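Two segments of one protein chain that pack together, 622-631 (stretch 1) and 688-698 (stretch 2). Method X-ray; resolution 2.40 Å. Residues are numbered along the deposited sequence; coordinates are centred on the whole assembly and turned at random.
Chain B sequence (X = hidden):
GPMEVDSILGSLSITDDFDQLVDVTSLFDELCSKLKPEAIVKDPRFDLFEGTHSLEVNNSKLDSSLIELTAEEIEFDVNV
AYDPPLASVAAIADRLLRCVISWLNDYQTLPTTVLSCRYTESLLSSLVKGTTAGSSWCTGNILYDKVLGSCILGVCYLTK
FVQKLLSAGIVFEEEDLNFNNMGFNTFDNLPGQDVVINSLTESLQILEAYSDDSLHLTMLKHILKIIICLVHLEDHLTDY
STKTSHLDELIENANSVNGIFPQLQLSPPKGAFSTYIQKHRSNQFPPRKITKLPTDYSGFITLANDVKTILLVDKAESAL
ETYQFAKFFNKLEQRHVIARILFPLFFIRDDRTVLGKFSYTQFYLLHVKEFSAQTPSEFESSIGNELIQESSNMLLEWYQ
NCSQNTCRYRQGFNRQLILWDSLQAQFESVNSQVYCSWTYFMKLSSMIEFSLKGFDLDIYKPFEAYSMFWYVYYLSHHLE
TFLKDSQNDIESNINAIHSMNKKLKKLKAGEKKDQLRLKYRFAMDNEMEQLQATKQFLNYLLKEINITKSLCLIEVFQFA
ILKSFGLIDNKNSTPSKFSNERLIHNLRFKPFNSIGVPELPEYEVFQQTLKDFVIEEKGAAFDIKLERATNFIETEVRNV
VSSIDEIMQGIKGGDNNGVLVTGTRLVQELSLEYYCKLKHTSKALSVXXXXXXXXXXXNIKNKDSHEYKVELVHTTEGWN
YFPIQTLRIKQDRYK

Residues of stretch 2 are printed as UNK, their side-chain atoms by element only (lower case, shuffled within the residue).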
ATOM      1  N   PHE B 622     -11.211 -22.730  41.054  1.00 62.14           N
ATOM      2  CA  PHE B 622     -11.217 -21.922  39.839  1.00 58.96           C
ATOM      3  C   PHE B 622     -11.529 -20.464  40.150  1.00 59.07           C
ATOM      4  O   PHE B 622     -10.911 -19.555  39.584  1.00 58.39           O
ATOM      5  CB  PHE B 622     -12.229 -22.497  38.845  1.00 56.32           C
ATOM      6  CG  PHE B 622     -12.404 -21.673  37.599  1.00 50.97           C
ATOM      7  CD1 PHE B 622     -13.353 -20.666  37.547  1.00 49.61           C
ATOM      8  CD2 PHE B 622     -11.636 -21.919  36.474  1.00 48.07           C
ATOM      9  CE1 PHE B 622     -13.521 -19.910  36.404  1.00 48.18           C
ATOM     10  CE2 PHE B 622     -11.801 -21.167  35.327  1.00 46.04           C
ATOM     11  CZ  PHE B 622     -12.746 -20.159  35.293  1.00 46.17           C
ATOM     12  N   ASP B 623     -12.482 -20.221  41.052  1.00 61.08           N
ATOM     13  CA  ASP B 623     -12.912 -18.853  41.329  1.00 64.22           C
ATOM     14  C   ASP B 623     -11.798 -18.033  41.965  1.00 63.52           C
ATOM     15  O   ASP B 623     -11.650 -16.842  41.670  1.00 62.16           O
ATOM     16  CB  ASP B 623     -14.147 -18.864  42.227  1.00 72.24           C
ATOM     17  CG  ASP B 623     -15.389 -19.320  41.498  1.00 79.17           C
ATOM     18  OD1 ASP B 623     -15.712 -18.725  40.449  1.00 80.30           O
ATOM     19  OD2 ASP B 623     -16.034 -20.281  41.966  1.00 83.50           O
ATOM     20  N   ILE B 624     -11.005 -18.650  42.842  1.00 64.11           N
ATOM     21  CA  ILE B 624      -9.939 -17.911  43.511  1.00 64.11           C
ATOM     22  C   ILE B 624      -8.832 -17.549  42.528  1.00 64.62           C
ATOM     23  O   ILE B 624      -8.301 -16.433  42.556  1.00 65.85           O
ATOM     24  CB  ILE B 624      -9.401 -18.718  44.704  1.00 62.39           C
ATOM     25  CG1 ILE B 624     -10.461 -18.792  45.805  1.00 62.16           C
ATOM     26  CG2 ILE B 624      -8.108 -18.102  45.224  1.00 59.88           C
ATOM     27  CD1 ILE B 624     -10.005 -19.518  47.042  1.00 61.68           C
ATOM     28  N   LYS B 625      -8.467 -18.479  41.642  1.00 63.65           N
ATOM     29  CA  LYS B 625      -7.426 -18.176  40.666  1.00 62.28           C
ATOM     30  C   LYS B 625      -7.908 -17.155  39.645  1.00 58.66           C
ATOM     31  O   LYS B 625      -7.127 -16.315  39.184  1.00 57.36           O
ATOM     32  CB  LYS B 625      -6.959 -19.456  39.974  1.00 64.95           C
ATOM     33  CG  LYS B 625      -6.081 -20.341  40.845  1.00 70.10           C
ATOM     34  CD  LYS B 625      -5.327 -21.358  40.004  1.00 74.79           C
ATOM     35  CE  LYS B 625      -4.286 -22.096  40.830  1.00 80.43           C
ATOM     36  NZ  LYS B 625      -3.468 -23.020  39.996  1.00 83.26           N
ATOM     37  N   LEU B 626      -9.193 -17.204  39.285  1.00 58.00           N
ATOM     38  CA  LEU B 626      -9.735 -16.211  38.361  1.00 54.54           C
ATOM     39  C   LEU B 626      -9.707 -14.818  38.977  1.00 52.17           C
ATOM     40  O   LEU B 626      -9.425 -13.831  38.287  1.00 46.37           O
ATOM     41  CB  LEU B 626     -11.158 -16.592  37.952  1.00 53.35           C
ATOM     42  CG  LEU B 626     -11.908 -15.566  37.098  1.00 51.54           C
ATOM     43  CD1 LEU B 626     -11.181 -15.313  35.787  1.00 48.33           C
ATOM     44  CD2 LEU B 626     -13.340 -16.015  36.841  1.00 53.29           C
ATOM     45  N   GLU B 627      -9.986 -14.722  40.280  1.00 55.11           N
ATOM     46  CA  GLU B 627      -9.976 -13.422  40.945  1.00 57.91           C
ATOM     47  C   GLU B 627      -8.580 -12.810  40.934  1.00 54.57           C
ATOM     48  O   GLU B 627      -8.432 -11.592  40.783  1.00 53.74           O
ATOM     49  CB  GLU B 627     -10.506 -13.563  42.374  1.00 64.80           C
ATOM     50  CG  GLU B 627     -10.827 -12.242  43.065  1.00 72.39           C
ATOM     51  CD  GLU B 627      -9.597 -11.562  43.631  1.00 78.30           C
ATOM     52  OE1 GLU B 627      -8.654 -12.278  44.034  1.00 80.28           O
ATOM     53  OE2 GLU B 627      -9.566 -10.314  43.665  1.00 80.19           O
ATOM     54  N   ARG B 628      -7.542 -13.636  41.083  1.00 53.50           N
ATOM     55  CA  ARG B 628      -6.181 -13.116  41.005  1.00 54.77           C
ATOM     56  C   ARG B 628      -5.878 -12.578  39.610  1.00 50.38           C
ATOM     57  O   ARG B 628      -5.187 -11.563  39.464  1.00 50.06           O
ATOM     58  CB  ARG B 628      -5.179 -14.202  41.402  1.00 58.64           C
ATOM     59  CG  ARG B 628      -5.090 -14.422  42.904  1.00 67.20           C
ATOM     60  CD  ARG B 628      -4.474 -15.769  43.266  1.00 73.61           C
ATOM     61  NE  ARG B 628      -3.070 -15.882  42.877  1.00 77.45           N
ATOM     62  CZ  ARG B 628      -2.047 -15.496  43.634  1.00 79.16           C
ATOM     63  NH1 ARG B 628      -2.264 -14.957  44.827  1.00 80.72           N
ATOM     64  NH2 ARG B 628      -0.804 -15.644  43.197  1.00 77.42           N
ATOM     65  N   ALA B 629      -6.399 -13.237  38.573  1.00 47.16           N
ATOM     66  CA  ALA B 629      -6.132 -12.798  37.207  1.00 45.39           C
ATOM     67  C   ALA B 629      -6.883 -11.513  36.877  1.00 46.89           C
ATOM     68  O   ALA B 629      -6.324 -10.604  36.252  1.00 46.45           O
ATOM     69  CB  ALA B 629      -6.499 -13.902  36.218  1.00 41.91           C
ATOM     70  N   THR B 630      -8.152 -11.418  37.281  1.00 45.90           N
ATOM     71  CA  THR B 630      -8.914 -10.206  36.998  1.00 44.55           C
ATOM     72  C   THR B 630      -8.408  -9.033  37.824  1.00 45.06           C
ATOM     73  O   THR B 630      -8.363  -7.898  37.335  1.00 45.96           O
ATOM     74  CB  THR B 630     -10.400 -10.445  37.250  1.00 43.78           C
ATOM     75  OG1 THR B 630     -10.622 -10.702  38.643  1.00 45.22           O
ATOM     76  CG2 THR B 630     -10.873 -11.632  36.441  1.00 41.46           C
ATOM     77  N   ASN B 631      -8.017  -9.283  39.078  1.00 44.96           N
ATOM     78  CA  ASN B 631      -7.476  -8.206  39.899  1.00 46.30           C
ATOM     79  C   ASN B 631      -6.167  -7.678  39.327  1.00 44.11           C
ATOM     80  O   ASN B 631      -5.889  -6.478  39.427  1.00 46.56           O
ATOM     81  CB  ASN B 631      -7.286  -8.683  41.339  1.00 53.38           C
ATOM     82  CG  ASN B 631      -6.693  -7.614  42.235  1.00 56.93           C
ATOM     83  OD1 ASN B 631      -7.337  -6.608  42.535  1.00 59.44           O
ATOM     84  ND2 ASN B 631      -5.462  -7.834  42.677  1.00 57.29           N
ATOM     85  N   UNK B 688     -13.582  -4.302  29.691  1.00 44.02           N
ATOM     86  CA  UNK B 688     -13.955  -5.505  28.957  1.00 44.13           C
ATOM     87  C   UNK B 688     -13.705  -6.761  29.782  1.00 45.47           C
ATOM     88  O   UNK B 688     -14.464  -7.732  29.685  1.00 46.76           O
ATOM     89  c   UNK B 688     -13.441  -6.854  26.882  1.00 43.34           C
ATOM     90  c   UNK B 688     -13.194  -5.568  27.633  1.00 41.23           C
ATOM     91  n   UNK B 688     -12.433  -7.720  26.849  1.00 34.22           N
ATOM     92  o   UNK B 688     -14.522  -7.067  26.326  1.00 43.04           O
ATOM     93  N   UNK B 689     -12.647  -6.760  30.598  1.00 43.95           N
ATOM     94  CA  UNK B 689     -12.374  -7.905  31.461  1.00 43.33           C
ATOM     95  C   UNK B 689     -13.511  -8.134  32.453  1.00 43.34           C
ATOM     96  O   UNK B 689     -13.876  -9.281  32.738  1.00 43.47           O
ATOM     97  o   UNK B 689     -10.735  -8.814  33.002  1.00 43.07           O
ATOM     98  c   UNK B 689     -11.049  -7.697  32.190  1.00 43.40           C
ATOM     99  N   UNK B 690     -14.094  -7.054  32.980  1.00 44.15           N
ATOM    100  CA  UNK B 690     -15.226  -7.205  33.891  1.00 49.19           C
ATOM    101  C   UNK B 690     -16.454  -7.734  33.163  1.00 48.98           C
ATOM    102  O   UNK B 690     -17.181  -8.578  33.698  1.00 52.05           O
ATOM    103  c   UNK B 690     -15.537  -5.873  34.574  1.00 56.14           C
ATOM    104  c   UNK B 690     -14.484  -3.842  35.613  1.00 69.90           C
ATOM    105  c   UNK B 690     -14.416  -5.355  35.459  1.00 62.08           C
ATOM    106  c   UNK B 690     -13.233  -3.305  36.297  1.00 74.29           C
ATOM    107  n   UNK B 690     -13.069  -1.833  36.136  1.00 76.18           N
ATOM    108  N   UNK B 691     -16.705  -7.250  31.943  1.00 47.48           N
ATOM    109  CA  UNK B 691     -17.851  -7.730  31.175  1.00 47.86           C
ATOM    110  C   UNK B 691     -17.719  -9.222  30.895  1.00 45.37           C
ATOM    111  O   UNK B 691     -18.682  -9.985  31.042  1.00 45.80           O
ATOM    112  c   UNK B 691     -18.992  -7.586  28.932  1.00 44.73           C
ATOM    113  c   UNK B 691     -18.451  -5.495  30.191  1.00 45.42           C
ATOM    114  c   UNK B 691     -18.004  -6.916  29.874  1.00 46.24           C
ATOM    115  N   UNK B 692     -16.517  -9.664  30.514  1.00 42.37           N
ATOM    116  CA  UNK B 692     -16.294 -11.074  30.200  1.00 41.20           C
ATOM    117  C   UNK B 692     -16.570 -11.946  31.420  1.00 46.19           C
ATOM    118  O   UNK B 692     -17.267 -12.963  31.333  1.00 49.83           O
ATOM    119  c   UNK B 692     -14.702 -10.617  28.298  1.00 39.69           C
ATOM    120  c   UNK B 692     -13.333 -10.812  27.689  1.00 37.64           C
ATOM    121  c   UNK B 692     -14.863 -11.281  29.669  1.00 39.87           C
ATOM    122  c   UNK B 692     -14.514 -12.759  29.592  1.00 40.01           C
ATOM    123  N   UNK B 693     -16.042 -11.551  32.579  1.00 45.23           N
ATOM    124  CA  UNK B 693     -16.175 -12.373  33.780  1.00 50.91           C
ATOM    125  C   UNK B 693     -17.632 -12.457  34.224  1.00 55.51           C
ATOM    126  O   UNK B 693     -18.134 -13.538  34.557  1.00 58.32           O
ATOM    127  c   UNK B 693     -15.269 -11.825  34.897  1.00 51.72           C
ATOM    128  c   UNK B 693     -15.703 -12.354  36.249  1.00 54.74           C
ATOM    129  c   UNK B 693     -13.828 -12.200  34.615  1.00 47.71           C
ATOM    130  N   UNK B 694     -18.335 -11.322  34.232  1.00 56.01           N
ATOM    131  CA  UNK B 694     -19.745 -11.335  34.606  1.00 59.84           C
ATOM    132  C   UNK B 694     -20.569 -12.174  33.638  1.00 58.44           C
ATOM    133  O   UNK B 694     -21.483 -12.896  34.052  1.00 60.63           O
ATOM    134  c   UNK B 694     -20.285  -9.905  34.672  1.00 65.87           C
ATOM    135  n   UNK B 694     -19.188  -9.747  36.824  1.00 73.00           N
ATOM    136  c   UNK B 694     -19.624  -9.081  35.761  1.00 72.58           C
ATOM    137  o   UNK B 694     -19.502  -7.862  35.646  1.00 76.70           O
ATOM    138  N   UNK B 695     -20.253 -12.103  32.344  1.00 56.00           N
ATOM    139  CA  UNK B 695     -21.009 -12.865  31.355  1.00 54.67           C
ATOM    140  C   UNK B 695     -20.777 -14.365  31.507  1.00 57.15           C
ATOM    141  O   UNK B 695     -21.720 -15.157  31.413  1.00 60.35           O
ATOM    142  c   UNK B 695     -21.302 -13.287  28.892  1.00 44.68           C
ATOM    143  c   UNK B 695     -20.638 -12.405  29.943  1.00 48.20           C
ATOM    144  o   UNK B 695     -21.062 -11.048  29.757  1.00 47.09           O
ATOM    145  N   UNK B 696     -19.532 -14.772  31.760  1.00 56.39           N
ATOM    146  CA  UNK B 696     -19.196 -16.191  31.729  1.00 58.99           C
ATOM    147  C   UNK B 696     -19.586 -16.914  33.013  1.00 62.44           C
ATOM    148  O   UNK B 696     -19.893 -18.112  32.971  1.00 63.62           O
ATOM    149  c   UNK B 696     -18.273 -16.374  29.018  1.00 58.22           C
ATOM    150  c   UNK B 696     -17.705 -16.360  31.448  1.00 58.56           C
ATOM    151  c   UNK B 696     -15.873 -16.155  29.734  1.00 57.14           C
ATOM    152  c   UNK B 696     -17.318 -15.829  30.069  1.00 58.49           C
ATOM    153  N   UNK B 697     -19.573 -16.217  34.152  1.00 64.70           N
ATOM    154  CA  UNK B 697     -20.054 -16.822  35.389  1.00 70.45           C
ATOM    155  C   UNK B 697     -21.536 -17.164  35.294  1.00 78.88           C
ATOM    156  O   UNK B 697     -21.965 -18.235  35.741  1.00 81.50           O
ATOM    157  c   UNK B 697     -19.787 -15.885  36.567  1.00 69.47           C
ATOM    158  c   UNK B 697     -16.725 -14.848  38.668  1.00 70.34           C
ATOM    159  n   UNK B 697     -16.430 -16.155  39.317  1.00 71.48           N
ATOM    160  c   UNK B 697     -18.324 -15.797  36.973  1.00 67.54           C
ATOM    161  c   UNK B 697     -18.134 -14.796  38.101  1.00 70.12           C
ATOM    162  N   UNK B 698     -22.337 -16.268  34.710  1.00 83.65           N
ATOM    163  CA  UNK B 698     -23.749 -16.570  34.499  1.00 88.11           C
ATOM    164  C   UNK B 698     -23.927 -17.699  33.492  1.00 91.44           C
ATOM    165  O   UNK B 698     -24.865 -18.498  33.603  1.00 92.81           O
ATOM    166  c   UNK B 698     -25.326 -12.999  34.475  1.00 86.68           C
ATOM    167  n   UNK B 698     -27.395 -13.835  35.584  1.00 91.69           N
ATOM    168  c   UNK B 698     -26.774 -13.422  34.294  1.00 88.49           C
ATOM    169  c   UNK B 698     -24.479 -14.152  34.994  1.00 86.92           C
ATOM    170  c   UNK B 698     -24.498 -15.322  34.024  1.00 87.42           C
TER

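Both segments are helical throughout, and their axes run nearly antiparallel, at 162°, with a closest approach of 11.0 Å. Position 688 carries two side-chain carbons, the second bonded to one oxygen and one nitrogen. This is a short carboxamide, and it lies out of reach of stretch 1: Asn-688. At position 689 a single carbon bears one oxygen. Its CA-to-CB bond points toward stretch 1, where the oxygen comes within 4.4 Å of Thr-630 CG2; the residue is Ser-689, with chi1 in the t well. Here the helices come close, the CA atoms of Thr-630 and Ser-689 being 6.9 Å apart.

Position 690 has four carbons in a row ending in nitrogen, the unbranched chain of Lys-690. It leaves sideways and makes no contact with stretch 1. Position 691 holds three carbons, one carrying the other two. This small fork, directed well clear of the partner helix, is Val-691. Four carbons follow at position 692, forked at the first, with one arm two carbons long; that asymmetry identifies Ile-692, which is buried but does not touch stretch 1.

Position 693 again shows one carbon carrying two others, but here the CA-to-CB bond points toward stretch 1. One terminal carbon lies 3.5 Å from Thr-630 CG2 and 4.3 Å from Leu-626 CD1. The residue is Val-693, and the methyl group making both approaches is CG2. Position 694 has two carbons, the second bearing one oxygen and one nitrogen, and is out of reach of the other helix: Asn-694. At position 695 the first carbon carries one oxygen and one carbon, as in Thr-695. Its OG1 donates a hydrogen bond to Val-691 O at 2.9 Å, turning the hydroxyl back onto its own helix.

Position 696 has four carbons forked at the second, the pattern of Leu-696, buried yet beyond contact distance of stretch 1. Position 697 has four carbons in a row and a terminal nitrogen. The chain starts sideways, but its end comes nearer, placing the nitrogen 2.9 Å from Asp-623 OD1 and 4.0 Å from Leu-626 CD2. This is Lys-697, extended through chi2 and chi3 before chi4 turns to m. Position 698 repeats the four-carbon, one-nitrogen composition but points out of reach: Lys-698.

The contact is small, burying 209 Å² in total, and uses one side of each helix. Val-693 packs against the methyl of Thr-630 and the end of Leu-626, while Thr-630 OG1 donates to Glu-627 O at 3.2 Å within its own helix. No hydrogen bond is assigned between the stretches. Farther along, the Asp-623 and Lys-697 CA atoms are 9.5 Å apart, a wider gap that their side chains span through the salt bridge between Asp-623 OD1 and Lys-697 NZ. Opposite charges thus join the helices beside a modest apolar patch.

Stretch 2 (688-698) NSKVIVNTLKK
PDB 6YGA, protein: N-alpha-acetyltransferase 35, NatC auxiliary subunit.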